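Local coordinates for protein NADH dehydrogenase (Methanothermobacter marburgensis, PDB 4R81) that binds flavin mononucleotide in a flavodoxin-like fold and probably passes electrons from NAD(P)H to quinones, at residues 26-29 / 30-34; 192-195 / 196-199. All coordinates share one frame; numbering follows the deposited sequence.

Contact 1. Residues 26-29 / 30-34; sequences FTEG and LSEAG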
loop_
_atom_site.group_PDB
_atom_site.type_symbol
_atom_site.label_atom_id
_atom_site.label_comp_id
_atom_site.label_asym_id
_atom_site.label_seq_id
_atom_site.Cartn_x
_atom_site.Cartn_y
_atom_site.Cartn_z
ATOM N N PHE A 26 -7.496 16.377 15.450
ATOM C CA PHE A 26 -6.444 17.086 14.723
ATOM C C PHE A 26 -6.906 18.478 14.285
ATOM O O PHE A 26 -6.192 19.465 14.470
ATOM C CB PHE A 26 -5.988 16.255 13.520
ATOM C CG PHE A 26 -4.851 16.869 12.742
ATOM C CD1 PHE A 26 -3.590 17.014 13.310
ATOM C CD2 PHE A 26 -5.041 17.273 11.429
ATOM C CE1 PHE A 26 -2.546 17.573 12.580
ATOM C CE2 PHE A 26 -4.007 17.827 10.693
ATOM C CZ PHE A 26 -2.755 17.975 11.269
ATOM N N THR A 27 -8.101 18.568 13.711
ATOM C CA THR A 27 -8.611 19.866 13.285
ATOM C C THR A 27 -8.845 20.818 14.462
ATOM O O THR A 27 -8.643 22.023 14.335
ATOM C CB THR A 27 -9.881 19.744 12.419
ATOM O OG1 THR A 27 -10.896 19.034 13.137
ATOM C CG2 THR A 27 -9.570 19.010 11.115
ATOM N N GLU A 28 -9.259 20.275 15.604
ATOM C CA GLU A 28 -9.421 21.081 16.812
ATOM C C GLU A 28 -8.093 21.713 17.218
ATOM O O GLU A 28 -8.038 22.899 17.549
ATOM C CB GLU A 28 -9.991 20.234 17.960
ATOM C CG GLU A 28 -10.342 21.018 19.218
ATOM C CD GLU A 28 -10.980 20.152 20.297
ATOM O OE1 GLU A 28 -11.204 18.943 20.047
ATOM O OE2 GLU A 28 -11.255 20.685 21.397
ATOM N N GLY A 29 -7.024 20.919 17.193
ATOM C CA GLY A 29 -5.698 21.437 17.482
ATOM C C GLY A 29 -5.252 22.492 16.483
ATOM O O GLY A 29 -4.700 23.523 16.872
ATOM N N LEU A 30 -5.466 22.231 15.193
ATOM C CA LEU A 30 -5.137 23.211 14.161
ATOM C C LEU A 30 -5.840 24.541 14.432
ATOM O O LEU A 30 -5.215 25.608 14.404
ATOM C CB LEU A 30 -5.540 22.698 12.777
ATOM C CG LEU A 30 -4.691 21.587 12.169
ATOM C CD1 LEU A 30 -5.241 21.230 10.789
ATOM C CD2 LEU A 30 -3.212 21.987 12.083
ATOM N N SER A 31 -7.136 24.486 14.714
ATOM C CA SER A 31 -7.891 25.713 14.955
ATOM C C SER A 31 -7.415 26.417 16.222
ATOM O O SER A 31 -7.331 27.644 16.251
ATOM C CB SER A 31 -9.387 25.422 15.033
ATOM O OG SER A 31 -9.858 24.941 13.788
ATOM N N GLU A 32 -7.103 25.638 17.261
ATOM C CA GLU A 32 -6.563 26.182 18.511
ATOM C C GLU A 32 -5.330 27.035 18.236
ATOM O O GLU A 32 -5.147 28.094 18.836
ATOM C CB GLU A 32 -6.181 25.049 19.480
ATOM C CG GLU A 32 -7.333 24.486 20.314
ATOM C CD GLU A 32 -6.966 23.215 21.084
ATOM O OE1 GLU A 32 -5.832 22.706 20.930
ATOM O OE2 GLU A 32 -7.827 22.718 21.846
ATOM N N ALA A 33 -4.495 26.564 17.315
ATOM C CA ALA A 33 -3.215 27.200 17.018
ATOM C C ALA A 33 -3.310 28.267 15.932
ATOM O O ALA A 33 -2.304 28.870 15.570
ATOM C CB ALA A 33 -2.179 26.148 16.632
ATOM N N GLY A 34 -4.511 28.500 15.414
ATOM C CA GLY A 34 -4.696 29.536 14.411
ATOM C C GLY A 34 -4.453 29.086 12.982
ATOM O O GLY A 34 -4.440 29.906 12.059
#

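Contact 2. Residues 192-195 / 196-199; sequences ARRA and GRNL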
loop_
_atom_site.group_PDB
_atom_site.type_symbol
_atom_site.label_atom_id
_atom_site.label_comp_id
_atom_site.label_asym_id
_atom_site.label_seq_id
_atom_site.Cartn_x
_atom_site.Cartn_y
_atom_site.Cartn_z
ATOM N N ALA A 192 -3.444 13.269 18.784
ATOM C CA ALA A 192 -3.883 13.838 17.517
ATOM C C ALA A 192 -4.105 15.348 17.645
ATOM O O ALA A 192 -3.686 16.131 16.787
ATOM C CB ALA A 192 -5.141 13.149 17.040
ATOM N N ARG A 193 -4.757 15.755 18.727
ATOM C CA ARG A 193 -5.018 17.169 18.966
ATOM C C ARG A 193 -3.697 17.919 19.121
ATOM O O ARG A 193 -3.515 18.996 18.549
ATOM C CB ARG A 193 -5.906 17.340 20.202
ATOM C CG ARG A 193 -6.502 18.730 20.382
ATOM C CD ARG A 193 -7.717 18.675 21.314
ATOM N NE ARG A 193 -7.746 17.434 22.093
ATOM C CZ ARG A 193 -8.675 16.485 21.977
ATOM N NH1 ARG A 193 -8.600 15.391 22.727
ATOM N NH2 ARG A 193 -9.682 16.628 21.127
ATOM N N ARG A 194 -2.770 17.321 19.864
ATOM C CA ARG A 194 -1.463 17.923 20.102
ATOM C C ARG A 194 -0.709 18.119 18.789
ATOM O O ARG A 194 -0.025 19.121 18.603
ATOM C CB ARG A 194 -0.652 17.054 21.065
ATOM C CG ARG A 194 0.687 17.647 21.482
ATOM C CD ARG A 194 1.490 16.670 22.346
ATOM N NE ARG A 194 0.775 16.347 23.577
ATOM C CZ ARG A 194 0.630 15.120 24.070
ATOM N NH1 ARG A 194 1.160 14.073 23.444
ATOM N NH2 ARG A 194 -0.046 14.944 25.196
ATOM N N ALA A 195 -0.850 17.164 17.875
ATOM C CA ALA A 195 -0.150 17.233 16.601
ATOM C C ALA A 195 -0.625 18.414 15.767
ATOM O O ALA A 195 0.156 19.010 15.020
ATOM C CB ALA A 195 -0.308 15.940 15.835
ATOM N N GLY A 196 -1.905 18.754 15.907
ATOM C CA GLY A 196 -2.472 19.912 15.234
ATOM C C GLY A 196 -2.009 21.205 15.879
ATOM O O GLY A 196 -1.596 22.144 15.193
ATOM N N ARG A 197 -2.080 21.250 17.206
ATOM C CA ARG A 197 -1.665 22.421 17.971
ATOM C C ARG A 197 -0.176 22.713 17.763
ATOM O O ARG A 197 0.233 23.869 17.697
ATOM C CB ARG A 197 -1.972 22.202 19.458
ATOM C CG ARG A 197 -1.637 23.364 20.378
ATOM C CD ARG A 197 -1.800 22.949 21.838
ATOM N NE ARG A 197 -2.914 22.018 21.997
ATOM C CZ ARG A 197 -2.817 20.811 22.549
ATOM N NH1 ARG A 197 -1.656 20.382 23.029
ATOM N NH2 ARG A 197 -3.890 20.037 22.635
ATOM N N ASN A 198 0.626 21.662 17.618
ATOM C CA ASN A 198 2.074 21.838 17.534
ATOM C C ASN A 198 2.609 21.779 16.112
ATOM O O ASN A 198 3.790 21.512 15.905
ATOM C CB ASN A 198 2.792 20.810 18.409
ATOM C CG ASN A 198 2.572 21.053 19.888
ATOM O OD1 ASN A 198 2.029 22.086 20.284
ATOM N ND2 ASN A 198 2.992 20.105 20.712
ATOM N N LEU A 199 1.737 22.036 15.142
ATOM C CA LEU A 199 2.090 21.920 13.730
ATOM C C LEU A 199 3.309 22.748 13.336
ATOM O O LEU A 199 4.146 22.302 12.547
ATOM C CB LEU A 199 0.904 22.316 12.854
ATOM C CG LEU A 199 1.125 22.114 11.356
ATOM C CD1 LEU A 199 1.142 20.635 11.017
ATOM C CD2 LEU A 199 0.058 22.840 10.561
#

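Contact 1. Residues 26-29 / 30-34
The carbonyl oxygen of Thr-27 accepts a hydrogen bond from the backbone N of Ser-31 at 2.9 Å, while Ser-31 OG stands 3.2 Å from the same Thr-27 O, a less certain bond, since the hydroxyl may be directed elsewhere. This is the C-terminal end of helix 18-32, the crossover helix of a beta-alpha-beta unit in the flavodoxin-like fold, and it closes in a Schellman motif: Gly-34 leaves the helix with positive phi (87°), and its N bonds back to Ser-31 O at 3.1 Å. It is a conformation that glycine, with no side chain to meet the preceding carbonyl, adopts readily.

On the buried side Phe-26, with CG turned anti to the backbone N (chi1 -177°), lays one ring face beneath Leu-30. Leu-30 CG sits above that face in a CH-pi contact, 4.3 Å from the ring centroid. The pair meets Ile-8 of strand 5-10.

The outward side carries two carboxylates. Glu-28 and Glu-32 bring their OE2 atoms to 4.0 Å with planes 64° apart, a like-charge approach that salt bridges from Glu-28 OE1 to Arg-193 and from Glu-32 OE1 to Arg-197 would offset. Beneath them, Glu-32 CG rests 3.3 Å from Glu-28 O.

Contact 2. Residues 192-195 / 196-199
Arg-197 folds its guanidinium back over the preceding turn of helix 185-197, in the last turn before the helix ends. One face of the group lies on the backbone of Arg-194, whose CA is 3.6 Å from the guanidinium plane and displaced toward its rim. At its margins NH2 meets Arg-193 CG at 3.7 Å and NH1 meets Arg-194 CG at 3.9 Å, so the touching parts of the two earlier arginines are aliphatic. The Arg-197 chain leaves the backbone with CG anti to N (chi1 -178°) and then bends at chi3 (-35°), which brings the planar end back along the helix.

Arg-194 also runs beside Asn-198, the two side chains pointing the same way; Asn-198 ND2 reaches Arg-194 CG at 3.5 Å, and the amide and guanidinium planes differ by 33°.

Behind these side chains stand the backbone bonds. Arg-197 N bonds to Arg-193 O at 3.0 Å, and Asn-198 N still reaches Arg-194 O at 2.8 Å although Asn-198 is the first residue to leave helical angles. Gly-196 N divides between Ala-192 O at 3.3 Å and a weak bond to Arg-193 O.

Farther out, Glu-28 holds Arg-193 at NH2, and Glu-32 holds Arg-197 at NE, both by salt bridges. The helix packs between helix 18-32, where Ala-192 touches Val-22 and Ala-25, and strand 129-135, where Ala-192 and Ala-195 meet Leu-133; just past the helix end, Leu-199 touches Val-131 of the same strand and Leu-30 of helix 18-32.

Two helices far apart in sequence end side by side: contact 1 closes helix 18-32 early in the chain, contact 2 closes helix 185-197 near its end, and their centres lie 7 Å apart. Their polar faces are joined by paired salt bridges, Glu-28 OE1 to Arg-193 NH2 at 3.0 Å and Glu-32 OE1 to Arg-197 NE at 3.2 Å, while Leu-30 CD2 packs on Gly-196 O at 3.5 Å. Both helices pack against the parallel five-stranded sheet. Complementary charges spaced one helical turn apart thus knit the first and last helices of the fold together; the bound flavin mononucleotide lies about 12 Å from the side chain of Ala-192 and about 13 Å from that of Phe-26.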